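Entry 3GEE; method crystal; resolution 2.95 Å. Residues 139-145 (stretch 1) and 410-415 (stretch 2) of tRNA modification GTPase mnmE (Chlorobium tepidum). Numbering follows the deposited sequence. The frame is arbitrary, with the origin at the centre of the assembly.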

# COMPACT_ATOMS: atom_id res chain seq x y z
N ASP A 139 8.11 24.94 -5.93
CA ASP A 139 9.42 25.32 -5.35
C ASP A 139 9.97 24.31 -4.33
O ASP A 139 9.28 23.35 -3.97
CB ASP A 139 9.42 26.77 -4.81
CG ASP A 139 8.56 26.95 -3.55
OD1 ASP A 139 8.24 25.97 -2.86
OD2 ASP A 139 8.22 28.11 -3.25
N LEU A 140 11.20 24.54 -3.86
CA LEU A 140 11.86 23.63 -2.92
C LEU A 140 11.06 23.41 -1.64
O LEU A 140 10.98 22.28 -1.16
CB LEU A 140 13.26 24.10 -2.56
CG LEU A 140 14.43 23.28 -3.11
CD1 LEU A 140 15.69 23.59 -2.32
CD2 LEU A 140 14.13 21.78 -3.07
N LEU A 141 10.49 24.48 -1.10
CA LEU A 141 9.62 24.36 0.06
C LEU A 141 8.46 23.41 -0.24
O LEU A 141 8.23 22.45 0.49
CB LEU A 141 9.09 25.73 0.49
CG LEU A 141 10.03 26.68 1.23
CD1 LEU A 141 9.32 28.00 1.47
CD2 LEU A 141 10.52 26.09 2.56
N GLN A 142 7.76 23.69 -1.34
CA GLN A 142 6.61 22.90 -1.75
C GLN A 142 7.01 21.46 -2.06
O GLN A 142 6.30 20.53 -1.70
CB GLN A 142 5.94 23.53 -2.97
CG GLN A 142 5.19 24.81 -2.67
CD GLN A 142 4.65 25.46 -3.93
OE1 GLN A 142 5.41 25.85 -4.83
NE2 GLN A 142 3.33 25.58 -4.02
N ALA A 143 8.16 21.30 -2.71
CA ALA A 143 8.72 19.97 -2.94
C ALA A 143 8.89 19.20 -1.62
O ALA A 143 8.35 18.10 -1.47
CB ALA A 143 10.06 20.07 -3.68
N GLU A 144 9.61 19.80 -0.68
CA GLU A 144 9.84 19.20 0.63
C GLU A 144 8.52 18.94 1.35
O GLU A 144 8.38 17.95 2.07
CB GLU A 144 10.72 20.10 1.49
CG GLU A 144 12.15 20.24 1.01
CD GLU A 144 13.03 20.93 2.02
OE1 GLU A 144 13.49 20.26 2.97
OE2 GLU A 144 13.28 22.15 1.87
N ALA A 145 7.55 19.83 1.14
CA ALA A 145 6.25 19.74 1.79
C ALA A 145 5.50 18.48 1.37
O ALA A 145 4.79 17.88 2.18
CB ALA A 145 5.42 20.97 1.50
N THR A 410 10.33 25.09 9.56
CA THR A 410 10.93 23.83 9.98
C THR A 410 12.22 23.61 9.19
O THR A 410 12.60 24.46 8.38
CB THR A 410 9.99 22.65 9.72
OG1 THR A 410 8.63 23.07 9.84
CG2 THR A 410 10.28 21.57 10.73
N SER A 411 12.88 22.48 9.43
CA SER A 411 14.06 22.08 8.66
C SER A 411 15.29 22.96 8.90
O SER A 411 15.32 24.14 8.55
CB SER A 411 13.73 21.95 7.16
OG SER A 411 14.86 22.18 6.35
N LEU A 412 16.30 22.33 9.50
CA LEU A 412 17.60 22.95 9.74
C LEU A 412 18.07 23.80 8.55
O LEU A 412 18.51 24.95 8.74
CB LEU A 412 18.61 21.85 10.06
CG LEU A 412 20.05 22.17 10.45
CD1 LEU A 412 20.11 22.79 11.84
CD2 LEU A 412 20.87 20.90 10.39
N ARG A 413 17.97 23.25 7.34
CA ARG A 413 18.47 23.92 6.14
C ARG A 413 17.98 25.36 6.03
O ARG A 413 18.79 26.28 5.83
CB ARG A 413 18.09 23.13 4.88
CG ARG A 413 18.73 23.66 3.60
CD ARG A 413 18.22 22.91 2.38
NE ARG A 413 16.79 23.11 2.16
CZ ARG A 413 16.27 24.07 1.40
NH1 ARG A 413 17.06 24.93 0.78
NH2 ARG A 413 14.95 24.16 1.26
N HIS A 414 16.67 25.55 6.17
CA HIS A 414 16.06 26.88 6.09
C HIS A 414 16.56 27.78 7.22
O HIS A 414 16.97 28.92 6.98
CB HIS A 414 14.53 26.81 6.14
CG HIS A 414 13.95 25.65 5.39
ND1 HIS A 414 12.71 25.13 5.68
CD2 HIS A 414 14.45 24.90 4.37
CE1 HIS A 414 12.46 24.12 4.86
NE2 HIS A 414 13.50 23.95 4.06
N TYR A 415 16.52 27.24 8.44
CA TYR A 415 16.98 27.95 9.63
C TYR A 415 18.37 28.54 9.41
O TYR A 415 18.55 29.75 9.48
CB TYR A 415 16.96 26.99 10.83
CG TYR A 415 17.52 27.52 12.14
CD1 TYR A 415 16.84 28.49 12.88
CD2 TYR A 415 18.72 27.01 12.65
CE1 TYR A 415 17.36 28.96 14.10
CE2 TYR A 415 19.24 27.47 13.87
CZ TYR A 415 18.56 28.44 14.58
OH TYR A 415 19.08 28.88 15.78

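How do the two backbones meet? Each stretch contains the start of a helix that runs on later in the chain, and the two backbones stay well apart: the CA atoms of Leu 141 and His 414 lie 9.2 Å from each other, those of Glu 144 and Ser 411 9.5 Å. Side chains must bridge that gap.

What joins them? One carboxylate oxygen, Glu 144 OE2, accepts hydrogen bonds from Arg 413 NH2 at 2.7 Å, as part of a salt bridge, and from His 414 NE2 at 2.8 Å. Glu 144 OE2 lies at the edge of both the guanidinium and the imidazole ring, near their planes, where the N-H bonds point.

Which conformations make this possible? Glu 144 leaves its helix with chi1 m and chi2 t, an extended reach. Arg 413 runs out through t and t, then turns at chi3 (p), which brings its guanidinium to the carboxylate. His 414, with chi1 at -38°, presents its NE2 edge to the same oxygen.

What packs against the two flat donor groups? A leucine methyl lies over one face of each. Leu 141 (m, t) points its CB sideways, yet its end comes nearer, setting CD2 3.9 Å from the His 414 ring centroid in a CH-pi contact. Leu 140 CD1 sits over the guanidinium, 3.6 Å from Arg 413 NH1; its chi1 of -109° lies between wells.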